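Putative hydrolase (Agrobacterium vitis, PDB 3LLC) probably acts as an alpha/beta-hydrolase-fold esterase and thioesterase, removing fatty acyl groups from acylated proteins and hydrolysing acyl-glucuronide esters. Local coordinates at residues 53-58 against 69-74; 112-117 against 144-149; 139-144 against 260-265; 201-206 against 226-231; 209-214 against 237-242. All blocks are in the same frame, centred on the assembly; numbering follows the deposited sequence.

Interaction 1. Residues 53-58 against 69-74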
# COMPACT_ATOMS: atom_id res chain seq x y z
N THR A 53 12.51 -3.50 -5.70
CA THR A 53 13.29 -4.37 -4.80
C THR A 53 12.49 -5.00 -3.67
O THR A 53 12.59 -6.21 -3.46
CB THR A 53 14.45 -3.58 -4.16
OG1 THR A 53 15.29 -3.13 -5.22
CG2 THR A 53 15.27 -4.45 -3.20
N LYS A 54 11.74 -4.19 -2.95
CA LYS A 54 10.97 -4.70 -1.77
C LYS A 54 9.90 -5.73 -2.20
O LYS A 54 9.74 -6.78 -1.55
CB LYS A 54 10.35 -3.58 -0.95
CG LYS A 54 11.35 -2.74 -0.12
CD LYS A 54 10.61 -1.73 0.78
CE LYS A 54 9.80 -0.64 0.08
NZ LYS A 54 10.72 0.35 -0.67
N ALA A 55 9.22 -5.43 -3.30
CA ALA A 55 8.20 -6.34 -3.87
C ALA A 55 8.80 -7.68 -4.26
O ALA A 55 8.23 -8.75 -3.93
CB ALA A 55 7.47 -5.70 -5.08
N LEU A 56 9.96 -7.65 -4.94
CA LEU A 56 10.63 -8.88 -5.35
C LEU A 56 11.10 -9.71 -4.15
O LEU A 56 11.08 -10.96 -4.21
CB LEU A 56 11.85 -8.59 -6.27
CG LEU A 56 11.57 -8.10 -7.70
CD1 LEU A 56 12.92 -7.76 -8.43
CD2 LEU A 56 10.77 -9.13 -8.50
N GLU A 57 11.54 -9.02 -3.08
CA GLU A 57 11.97 -9.68 -1.85
C GLU A 57 10.81 -10.38 -1.14
O GLU A 57 10.99 -11.51 -0.64
CB GLU A 57 12.68 -8.71 -0.90
CG GLU A 57 14.10 -8.33 -1.41
CD GLU A 57 15.15 -9.42 -1.29
OE1 GLU A 57 14.98 -10.43 -0.57
OE2 GLU A 57 16.22 -9.24 -1.91
N MSE A 58 9.66 -9.73 -1.12
CA MSE A 58 8.41 -10.33 -0.54
C MSE A 58 8.10 -11.62 -1.31
O MSE A 58 7.92 -12.66 -0.71
CB MSE A 58 7.21 -9.40 -0.64
CG MSE A 58 5.94 -9.92 0.11
SE MSE A 58 4.29 -9.26 -0.53
CE MSE A 58 4.32 -10.26 -2.20
N ALA A 69 1.97 -15.61 -3.14
CA ALA A 69 2.36 -14.20 -3.33
C ALA A 69 1.57 -13.56 -4.47
O ALA A 69 1.44 -14.17 -5.55
CB ALA A 69 3.86 -14.10 -3.59
N ILE A 70 1.03 -12.37 -4.23
CA ILE A 70 0.34 -11.56 -5.25
C ILE A 70 1.00 -10.18 -5.35
O ILE A 70 1.16 -9.50 -4.35
CB ILE A 70 -1.16 -11.38 -4.97
CG1 ILE A 70 -1.90 -12.72 -5.03
CG2 ILE A 70 -1.80 -10.39 -5.97
CD1 ILE A 70 -3.31 -12.68 -4.48
N ARG A 71 1.37 -9.78 -6.57
CA ARG A 71 1.73 -8.38 -6.85
C ARG A 71 0.89 -7.89 -8.01
O ARG A 71 0.48 -8.71 -8.86
CB ARG A 71 3.20 -8.28 -7.25
CG ARG A 71 4.19 -8.64 -6.14
CD ARG A 71 5.63 -8.76 -6.67
NE ARG A 71 5.87 -9.95 -7.46
CZ ARG A 71 6.65 -10.04 -8.53
NH1 ARG A 71 7.27 -8.97 -9.03
NH2 ARG A 71 6.77 -11.19 -9.15
N PHE A 72 0.60 -6.59 -8.04
CA PHE A 72 -0.12 -5.97 -9.16
C PHE A 72 0.31 -4.49 -9.31
O PHE A 72 0.86 -3.91 -8.37
CB PHE A 72 -1.63 -6.07 -8.96
CG PHE A 72 -2.13 -5.22 -7.83
CD1 PHE A 72 -2.01 -5.67 -6.51
CD2 PHE A 72 -2.69 -3.96 -8.05
CE1 PHE A 72 -2.42 -4.88 -5.45
CE2 PHE A 72 -3.12 -3.17 -6.99
CZ PHE A 72 -2.98 -3.64 -5.68
N ASP A 73 0.10 -3.94 -10.50
CA ASP A 73 0.38 -2.51 -10.78
C ASP A 73 -0.91 -1.71 -10.69
O ASP A 73 -1.92 -2.04 -11.32
CB ASP A 73 1.02 -2.32 -12.16
CG ASP A 73 2.56 -2.60 -12.17
OD1 ASP A 73 3.23 -2.28 -11.16
OD2 ASP A 73 3.06 -3.10 -13.21
N TYR A 74 -0.88 -0.65 -9.90
CA TYR A 74 -2.00 0.32 -9.87
C TYR A 74 -2.27 0.89 -11.27
O TYR A 74 -1.37 0.92 -12.12
CB TYR A 74 -1.70 1.47 -8.94
CG TYR A 74 -1.43 1.15 -7.48
CD1 TYR A 74 -2.42 0.59 -6.67
CD2 TYR A 74 -0.22 1.49 -6.88
CE1 TYR A 74 -2.17 0.34 -5.31
CE2 TYR A 74 0.02 1.23 -5.52
CZ TYR A 74 -0.98 0.67 -4.75
OH TYR A 74 -0.73 0.41 -3.42
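A55 and M58 of helix 53-58 face R71 and A69 of strand 69-72, the two short axes approaching to 9.4 Å and running nearly antiparallel at 156°. No hydrogen bond crosses the interface, so the evidence for the contact is van der Waals packing. The selenomethionine M58 reaches across to the strand: its CG is anti to the backbone N (chi1 -172°), and the bend at chi3 turns CE toward the strand. M58 CE lies 3.9 Å from I70 O, a carbonyl oxygen, and M58 CE is 4.1 Å from A69 CB. A55 has only a methyl to offer, and A55 CB meets R71 CD at 3.9 Å, while A55 O stands at a similar distance from the same CD. The arginine therefore presents its aliphatic chain to the helix. Beyond it the guanidinium lies oblique to L56, with L56 CD2 3.5 Å from R71 NH1. NH1 is satisfied elsewhere, by a hydrogen bond to the carbonyl oxygen of M50 in the region leading into the helix. I70 points from the opposite face of the strand and packs on V99 and F103 of helix 89-103, whereas M58 also touches I262 of helix 252-266. Helices thus flank the strand on both faces, and helix 53-65 is the connection of the beta-alpha-beta unit between the adjacent parallel strands 39-43 and 68-72 of the alpha/beta hydrolase fold.

Interaction 2. Residues 112-117 against 144-149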
# COMPACT_ATOMS: atom_id res chain seq x y z
N GLY A 112 2.16 -3.53 3.02
CA GLY A 112 1.86 -2.20 2.44
C GLY A 112 2.98 -1.21 2.68
O GLY A 112 3.35 -0.97 3.83
N SER A 113 3.48 -0.62 1.59
CA SER A 113 4.59 0.34 1.62
C SER A 113 4.07 1.75 1.26
O SER A 113 3.45 1.94 0.18
CB SER A 113 5.66 -0.06 0.61
OG SER A 113 6.69 0.92 0.59
N SER A 114 4.30 2.70 2.17
CA SER A 114 3.98 4.11 1.98
C SER A 114 2.48 4.34 1.67
O SER A 114 1.62 3.99 2.51
CB SER A 114 4.98 4.71 0.97
OG SER A 114 4.95 6.11 1.05
N MSE A 115 2.12 4.83 0.49
CA MSE A 115 0.67 4.91 0.13
C MSE A 115 -0.01 3.53 0.26
O MSE A 115 -1.19 3.45 0.57
CB MSE A 115 0.47 5.47 -1.28
CG MSE A 115 -0.96 5.42 -1.79
SE MSE A 115 -1.19 6.09 -3.59
CE MSE A 115 -0.70 4.52 -4.60
N GLY A 116 0.73 2.46 -0.01
CA GLY A 116 0.19 1.11 0.05
C GLY A 116 -0.26 0.73 1.47
O GLY A 116 -1.14 -0.12 1.64
N GLY A 117 0.36 1.33 2.49
CA GLY A 117 -0.07 1.20 3.89
C GLY A 117 -1.42 1.82 4.16
O GLY A 117 -2.24 1.27 4.93
N ALA A 144 7.00 2.28 6.30
CA ALA A 144 6.85 3.74 6.19
C ALA A 144 5.45 4.13 5.74
O ALA A 144 5.27 4.88 4.79
CB ALA A 144 7.95 4.33 5.21
N PRO A 145 4.41 3.61 6.44
CA PRO A 145 3.07 3.82 5.93
C PRO A 145 2.63 5.29 5.91
O PRO A 145 2.99 6.05 6.81
CB PRO A 145 2.20 3.02 6.91
CG PRO A 145 3.00 3.06 8.17
CD PRO A 145 4.42 2.89 7.71
N ALA A 146 1.80 5.65 4.93
CA ALA A 146 1.41 7.05 4.71
C ALA A 146 -0.11 7.25 4.72
O ALA A 146 -0.69 7.89 3.82
CB ALA A 146 2.03 7.56 3.34
N PRO A 147 -0.79 6.77 5.80
CA PRO A 147 -2.23 7.06 5.89
C PRO A 147 -2.50 8.56 5.90
O PRO A 147 -1.76 9.32 6.52
CB PRO A 147 -2.63 6.43 7.26
CG PRO A 147 -1.34 6.43 8.07
CD PRO A 147 -0.27 6.10 7.00
N ASP A 148 -3.61 8.97 5.26
CA ASP A 148 -4.10 10.34 5.29
C ASP A 148 -3.02 11.35 4.87
O ASP A 148 -3.02 12.47 5.34
CB ASP A 148 -4.62 10.71 6.68
CG ASP A 148 -5.66 9.69 7.22
OD1 ASP A 148 -6.15 8.87 6.38
OD2 ASP A 148 -5.98 9.74 8.44
N PHE A 149 -2.15 10.94 3.94
CA PHE A 149 -1.04 11.84 3.56
C PHE A 149 -1.53 13.14 2.94
O PHE A 149 -0.89 14.20 3.11
CB PHE A 149 0.07 11.12 2.74
CG PHE A 149 -0.25 10.86 1.28
CD1 PHE A 149 -0.24 11.87 0.34
CD2 PHE A 149 -0.45 9.54 0.83
CE1 PHE A 149 -0.49 11.58 -1.00
CE2 PHE A 149 -0.70 9.27 -0.51
CZ PHE A 149 -0.72 10.28 -1.41
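S114 O accepts hydrogen bonds from A146 N and G117 N, one across the contact and one within the turn, the two donors reaching it from opposite faces of its carbonyl plane. The bond from A146 N to S114 O is 2.9 Å long and bent, with an N-H...O angle of 146°, its donor well above the carbonyl plane. A weaker polar contact runs the other way: S114 CA points its hydrogen at A144 O over 3.2 Å. Packing completes the interface. A146 CB rests against the S114 backbone, 3.7 Å from S114 C. Apolar contact follows where P145 CB lies 4.2 Å from G117 CA; a CB on G117 would stand 2.7 Å from P145 CB, too close, so bare glycine backbone leaves P145 this position. M115 CB meets F149 CE2 at 4.0 Å, and M115 CG, anti to the backbone N (chi1 173°), is also near F149 CE2, the side chains set obliquely. S114 OG is hydrogen-bonded to H247 NE2 and to a bound tetraethylene glycol, probably from the crystallisation liquor, which also accepts from M115 N. S114, with a positive phi of 57°, stands between strand 107-113 and helix 115-128. With G112 and G116 completing a GxSxG pattern, the geometry is consistent with the nucleophile elbow of alpha/beta hydrolases, S114 probably being the serine of a triad with H247 and D217.

Interaction 3. Residues 139-144 against 260-265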
# COMPACT_ATOMS: atom_id res chain seq x y z
N GLY A 139 -2.65 -10.95 9.16
CA GLY A 139 -1.62 -10.02 9.64
C GLY A 139 -1.31 -8.94 8.63
O GLY A 139 -1.68 -9.05 7.45
N MSE A 140 -0.62 -7.88 9.09
CA MSE A 140 -0.29 -6.74 8.22
C MSE A 140 1.10 -6.25 8.61
O MSE A 140 1.42 -6.07 9.79
CB MSE A 140 -1.33 -5.60 8.34
CG MSE A 140 -2.79 -5.96 7.95
SE MSE A 140 -4.05 -4.52 8.47
CE MSE A 140 -2.64 -3.16 8.67
N VAL A 141 1.95 -6.05 7.58
CA VAL A 141 3.30 -5.52 7.76
C VAL A 141 3.30 -4.20 6.96
O VAL A 141 2.97 -4.20 5.77
CB VAL A 141 4.37 -6.48 7.28
CG1 VAL A 141 5.76 -5.79 7.34
CG2 VAL A 141 4.40 -7.82 8.12
N LEU A 142 3.55 -3.08 7.64
CA LEU A 142 3.44 -1.74 7.02
C LEU A 142 4.84 -1.08 7.04
O LEU A 142 5.46 -1.04 8.09
CB LEU A 142 2.43 -0.89 7.78
CG LEU A 142 1.01 -1.47 7.92
CD1 LEU A 142 0.12 -0.52 8.76
CD2 LEU A 142 0.45 -1.71 6.53
N ILE A 143 5.32 -0.62 5.88
CA ILE A 143 6.68 -0.09 5.72
C ILE A 143 6.53 1.41 5.40
O ILE A 143 5.98 1.75 4.37
CB ILE A 143 7.41 -0.81 4.58
CG1 ILE A 143 7.46 -2.34 4.87
CG2 ILE A 143 8.84 -0.22 4.34
CD1 ILE A 143 7.10 -3.19 3.75
N ALA A 144 7.00 2.28 6.30
CA ALA A 144 6.85 3.74 6.19
C ALA A 144 5.45 4.13 5.74
O ALA A 144 5.27 4.88 4.79
CB ALA A 144 7.95 4.33 5.21
N ASN A 260 11.92 -10.81 8.06
CA ASN A 260 11.68 -11.41 9.37
C ASN A 260 10.27 -11.05 9.91
O ASN A 260 9.61 -11.89 10.53
CB ASN A 260 12.77 -11.03 10.37
CG ASN A 260 14.09 -11.78 10.11
OD1 ASN A 260 14.11 -12.84 9.51
ND2 ASN A 260 15.19 -11.23 10.61
N ALA A 261 9.83 -9.82 9.67
CA ALA A 261 8.49 -9.36 10.10
C ALA A 261 7.38 -10.17 9.37
O ALA A 261 6.41 -10.61 10.00
CB ALA A 261 8.29 -7.84 9.85
N ILE A 262 7.54 -10.37 8.07
CA ILE A 262 6.56 -11.17 7.28
C ILE A 262 6.60 -12.65 7.72
O ILE A 262 5.54 -13.29 7.88
CB ILE A 262 6.82 -11.06 5.75
CG1 ILE A 262 6.75 -9.60 5.26
CG2 ILE A 262 5.86 -12.02 4.99
CD1 ILE A 262 7.37 -9.39 3.86
N ARG A 263 7.80 -13.23 7.92
CA ARG A 263 7.93 -14.61 8.39
C ARG A 263 7.22 -14.86 9.74
O ARG A 263 6.59 -15.91 9.91
CB ARG A 263 9.42 -15.01 8.48
CG ARG A 263 9.68 -16.43 8.97
CD ARG A 263 11.17 -16.70 9.07
NE ARG A 263 11.78 -16.81 7.75
N ALA A 264 7.31 -13.90 10.67
CA ALA A 264 6.61 -14.00 11.96
C ALA A 264 5.07 -14.00 11.80
O ALA A 264 4.38 -14.55 12.65
CB ALA A 264 7.05 -12.89 12.91
N MSE A 265 4.54 -13.40 10.73
CA MSE A 265 3.08 -13.45 10.43
C MSE A 265 2.66 -14.82 9.87
O MSE A 265 1.50 -15.20 9.99
CB MSE A 265 2.66 -12.35 9.42
CG MSE A 265 2.73 -10.82 9.84
SE MSE A 265 1.85 -10.51 11.52
CE MSE A 265 2.49 -8.64 11.76
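M140 O, a carbonyl oxygen of strand 139-143, takes the shortest approach of the helix: the selenomethionine methyl M265 CE lies 3.4 Å from it. This is a contact and not a hydrogen bond, for none crosses the interface; the M140 backbone is hydrogen-bonded to P208 and H210, in and just before the neighbouring strand 209-214. The bend at chi2 (-51°) brings M265 SE to 4.0 Å from G139 CA, and an extended chi3 (170°) carries CE on to M140 O. G139 has no CB, and one there would lie only 2.7 Å from M265 SE. Both methyls of the central V141 meet the helix. V141 CG1, anti to the backbone N, meets A261 CB at 4.1 Å. V141 CG2 lies between A261 O, I262 CG1 and M265 CG, at 3.8 Å from the last. A261 and M265 continue across onto H210 of strand 209-214, while M265 reaches I109 as well. The axes run almost antiparallel, at 171° and 8.7 Å apart. The C-terminal helix 252-266 is thus laid against the central strands, part of the helical layer on one face of the sheet in the three-layer alpha/beta/alpha hydrolase fold.

Interaction 4. Residues 201-206 against 226-231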
# COMPACT_ATOMS: atom_id res chain seq x y z
N GLY A 201 -10.70 8.68 13.45
CA GLY A 201 -11.15 7.88 14.61
C GLY A 201 -10.29 6.64 14.80
O GLY A 201 -9.21 6.57 14.27
N MSE A 202 -10.77 5.68 15.62
CA MSE A 202 -10.01 4.44 15.89
C MSE A 202 -10.20 3.41 14.79
O MSE A 202 -11.28 3.29 14.21
CB MSE A 202 -10.45 3.85 17.26
CG MSE A 202 -10.30 4.81 18.43
SE MSE A 202 -8.38 5.25 18.67
CE MSE A 202 -7.70 3.40 18.96
N ILE A 203 -9.13 2.71 14.43
CA ILE A 203 -9.13 1.70 13.34
C ILE A 203 -9.17 0.27 13.96
O ILE A 203 -8.32 -0.05 14.80
CB ILE A 203 -7.86 1.82 12.50
CG1 ILE A 203 -7.77 3.22 11.86
CG2 ILE A 203 -7.76 0.69 11.44
CD1 ILE A 203 -6.36 3.56 11.26
N ASP A 204 -10.18 -0.54 13.60
CA ASP A 204 -10.35 -1.94 14.05
C ASP A 204 -9.71 -2.90 13.02
O ASP A 204 -10.28 -3.10 11.94
CB ASP A 204 -11.88 -2.19 14.14
CG ASP A 204 -12.27 -3.60 14.59
OD1 ASP A 204 -11.40 -4.40 15.00
OD2 ASP A 204 -13.49 -3.90 14.53
N THR A 205 -8.57 -3.52 13.32
CA THR A 205 -7.94 -4.45 12.33
C THR A 205 -8.32 -5.94 12.48
O THR A 205 -8.36 -6.67 11.48
CB THR A 205 -6.41 -4.39 12.41
OG1 THR A 205 -6.04 -4.73 13.75
CG2 THR A 205 -5.91 -2.98 12.02
N GLY A 206 -8.49 -6.38 13.71
CA GLY A 206 -8.70 -7.80 14.03
C GLY A 206 -7.51 -8.74 13.81
O GLY A 206 -7.70 -9.94 13.77
N LEU A 226 4.02 6.99 14.95
CA LEU A 226 3.56 7.10 16.34
C LEU A 226 2.08 7.53 16.38
O LEU A 226 1.31 7.02 17.18
CB LEU A 226 4.44 8.05 17.16
CG LEU A 226 5.84 7.49 17.52
CD1 LEU A 226 6.77 8.63 18.03
CD2 LEU A 226 5.75 6.34 18.56
N LYS A 227 1.70 8.47 15.50
CA LYS A 227 0.28 8.87 15.37
C LYS A 227 -0.61 7.66 14.95
O LYS A 227 -1.68 7.42 15.54
CB LYS A 227 0.12 10.01 14.35
CG LYS A 227 -1.32 10.53 14.22
CD LYS A 227 -1.43 11.70 13.18
CE LYS A 227 -2.85 12.25 13.07
NZ LYS A 227 -2.89 13.50 12.26
N LEU A 228 -0.16 6.90 13.96
CA LEU A 228 -0.91 5.69 13.55
C LEU A 228 -1.10 4.68 14.71
O LEU A 228 -2.19 4.14 14.90
CB LEU A 228 -0.24 5.00 12.35
CG LEU A 228 -0.83 3.66 11.87
CD1 LEU A 228 -2.34 3.82 11.54
CD2 LEU A 228 -0.02 3.06 10.67
N VAL A 229 -0.05 4.47 15.52
CA VAL A 229 -0.17 3.57 16.66
C VAL A 229 -1.27 4.05 17.65
O VAL A 229 -2.01 3.24 18.19
CB VAL A 229 1.20 3.35 17.39
CG1 VAL A 229 1.02 2.64 18.81
CG2 VAL A 229 2.19 2.58 16.47
N GLU A 230 -1.40 5.37 17.84
CA GLU A 230 -2.46 5.94 18.70
C GLU A 230 -3.87 5.68 18.15
O GLU A 230 -4.82 5.80 18.89
CB GLU A 230 -2.27 7.46 18.89
CG GLU A 230 -0.94 7.79 19.60
CD GLU A 230 -0.53 9.28 19.61
OE1 GLU A 230 -1.21 10.13 18.99
OE2 GLU A 230 0.51 9.57 20.26
N HIS A 231 -4.00 5.34 16.88
CA HIS A 231 -5.30 5.06 16.24
C HIS A 231 -5.55 3.54 16.00
O HIS A 231 -6.53 3.16 15.37
CB HIS A 231 -5.44 5.87 14.95
CG HIS A 231 -5.63 7.33 15.21
ND1 HIS A 231 -4.56 8.20 15.38
CD2 HIS A 231 -6.75 8.06 15.45
CE1 HIS A 231 -5.03 9.41 15.67
NE2 HIS A 231 -6.35 9.34 15.76
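I203 N donates to H231 O, joining the loop before strand 209-214 to the C-terminal end of helix 222-230, the helix of a beta-alpha-beta unit in the alpha/beta hydrolase fold. The bond is 2.8 Å long and straight, with 165° at the hydrogen, and it approaches H231 O almost in line with the carbonyl. I203 CB and CG1 also lie close to that oxygen, I203 CB standing 3.4 Å from H231 O. The tip I203 CD1 then meets L228 CD1 at 4.0 Å, the two side chains crossing at about a right angle. M202, a selenomethionine folded back by bends at chi2 and chi3, places SE 3.6 Å from E230 O and CE close to the carbonyl carbon of H231. The same SE lies obliquely to the H231 ring, 5.3 Å from its centroid and 46° off the ring normal. L228 leads inward, packing also on P145, L121 and I211, whereas M202 and E230 lie at the exposed border. What positions the imidazole is the helix itself: H231 ND1 donates to K227 O one turn back, 3.0 Å away. K227 O lies near the ring plane, while ND1 stands above the carbonyl plane of K227. This fixes the ring's rotation and presents the other edge to the loop, where G201 O lies near the ring plane, 3.1 Å from H231 CD2.

Interaction 5. Residues 209-214 against 237-242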
# COMPACT_ATOMS: atom_id res chain seq x y z
N VAL A 209 -0.37 -6.29 13.75
CA VAL A 209 0.17 -5.26 12.88
C VAL A 209 1.63 -5.01 13.31
O VAL A 209 1.89 -4.84 14.50
CB VAL A 209 -0.64 -3.95 12.99
CG1 VAL A 209 -0.07 -2.86 12.04
CG2 VAL A 209 -2.15 -4.15 12.62
N HIS A 210 2.56 -4.99 12.34
CA HIS A 210 3.95 -4.62 12.59
C HIS A 210 4.29 -3.51 11.62
O HIS A 210 4.25 -3.73 10.39
CB HIS A 210 4.87 -5.80 12.34
CG HIS A 210 6.28 -5.61 12.84
ND1 HIS A 210 7.13 -6.67 13.08
CD2 HIS A 210 6.98 -4.49 13.16
CE1 HIS A 210 8.30 -6.21 13.51
NE2 HIS A 210 8.23 -4.90 13.58
N ILE A 211 4.65 -2.35 12.17
CA ILE A 211 5.11 -1.18 11.37
C ILE A 211 6.65 -1.06 11.46
O ILE A 211 7.23 -1.20 12.55
CB ILE A 211 4.50 0.14 11.89
CG1 ILE A 211 2.95 0.09 11.90
CG2 ILE A 211 4.99 1.39 11.06
CD1 ILE A 211 2.30 1.02 12.99
N LEU A 212 7.30 -0.83 10.30
CA LEU A 212 8.75 -0.58 10.20
C LEU A 212 8.89 0.85 9.65
O LEU A 212 8.26 1.19 8.62
CB LEU A 212 9.41 -1.57 9.25
CG LEU A 212 9.50 -3.05 9.69
CD1 LEU A 212 9.50 -4.01 8.51
CD2 LEU A 212 10.76 -3.28 10.51
N GLN A 213 9.67 1.69 10.34
CA GLN A 213 9.73 3.13 10.04
C GLN A 213 11.13 3.69 10.34
O GLN A 213 11.72 3.49 11.44
CB GLN A 213 8.66 3.87 10.87
CG GLN A 213 8.72 5.39 10.82
CD GLN A 213 8.21 5.96 9.50
OE1 GLN A 213 7.12 5.60 9.01
NE2 GLN A 213 8.99 6.88 8.94
N GLY A 214 11.67 4.42 9.37
CA GLY A 214 12.95 5.08 9.56
C GLY A 214 12.81 6.44 10.23
O GLY A 214 11.83 7.17 9.99
N VAL A 237 0.08 -4.88 18.42
CA VAL A 237 0.69 -3.88 17.50
C VAL A 237 2.15 -3.69 17.94
O VAL A 237 2.42 -3.53 19.14
CB VAL A 237 -0.09 -2.53 17.53
CG1 VAL A 237 0.62 -1.47 16.71
CG2 VAL A 237 -1.52 -2.73 17.00
N VAL A 238 3.07 -3.70 16.97
CA VAL A 238 4.50 -3.51 17.23
C VAL A 238 5.00 -2.45 16.26
O VAL A 238 4.62 -2.45 15.07
CB VAL A 238 5.29 -4.80 17.07
CG1 VAL A 238 6.81 -4.56 17.19
CG2 VAL A 238 4.86 -5.85 18.15
N LEU A 239 5.81 -1.51 16.77
CA LEU A 239 6.43 -0.45 15.91
C LEU A 239 7.97 -0.55 16.05
O LEU A 239 8.49 -0.45 17.15
CB LEU A 239 5.91 0.94 16.31
CG LEU A 239 6.70 2.17 15.74
CD1 LEU A 239 6.68 2.17 14.19
CD2 LEU A 239 6.24 3.46 16.34
N THR A 240 8.67 -0.80 14.94
CA THR A 240 10.11 -0.88 14.93
C THR A 240 10.60 0.42 14.27
O THR A 240 10.37 0.64 13.06
CB THR A 240 10.60 -2.10 14.14
OG1 THR A 240 10.11 -3.33 14.75
CG2 THR A 240 12.21 -2.15 14.12
N LEU A 241 11.30 1.24 15.06
CA LEU A 241 11.90 2.52 14.61
C LEU A 241 13.41 2.30 14.37
O LEU A 241 14.14 1.81 15.24
CB LEU A 241 11.68 3.61 15.64
CG LEU A 241 10.27 4.21 15.76
CD1 LEU A 241 10.06 4.97 17.11
CD2 LEU A 241 9.87 5.10 14.53
N VAL A 242 13.85 2.61 13.16
CA VAL A 242 15.23 2.39 12.75
C VAL A 242 15.87 3.81 12.64
O VAL A 242 15.50 4.56 11.72
CB VAL A 242 15.26 1.65 11.41
CG1 VAL A 242 16.73 1.39 10.96
CG2 VAL A 242 14.47 0.30 11.48
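A parallel strand pair, 209-214 beside 237-242, forms the last step of the alpha/beta hydrolase sheet, with helix 222-230 making the beta-alpha-beta crossover between them; I211 sits beside L239 and L212 beside T240. The axes run 4.8 Å apart at 12°, and five backbone hydrogen bonds link the strands. T240 N gives to I211 O over 2.8 Å at 177°, the straightest of them, and T240 O accepts from Q213 N. V238 likewise uses its N and O, toward V209 O and I211 N, and V242 N closes the set on Q213 O. The backbone hydrogen bonds of H210 and L212 go to M140, L142 and A144 on the other side, while their CA atoms make CA-H...O contacts to V238 O and T240 O. With CG anti to the backbone N (chi1 -168°), the H210 ring reaches T240. H210 NE2 and T240 OG1 are hydrogen-bonded at 2.7 Å, the hydroxyl at the ring edge, and either may be the donor. V238 CG1 makes a CH-pi contact with the H210 ring face, offset toward the rim, 4.1 Å from the centroid. On the opposite face, I211 CG2 packs on L239 CD1 at 3.6 Å. Q213 bends at chi2; its NE2 makes weak hydrogen bonds to V220 O and D217 OD2, the probable triad acid, and Q213 NE2 donates to G214 O at 3.0 Å, on an in-plane lone pair.

Interactions 1, 2 and 3 are buried, while 4 and 5 reach the surface, 5 because strand 237-242 is outermost in the sheet. Chemistry follows place: 1 and 3 are helix-on-sheet packing with no hydrogen bond across, 5 is a backbone-bonded strand pair, and 2 and 4 each join a loop to a segment holding helix, with one hydrogen bond across. Interactions 2 and 3 share A144; G112 O and I143 N, and S114 N and I143 O, are probably hydrogen-bonded, each at 2.9 Å. Interaction 1 meets 3 where M58 packs on I262. Helix 222-230, which carries 226-230 of interaction 4, connects the two strands of interaction 5. Centres of 1 and 4 lie about 25 Å apart.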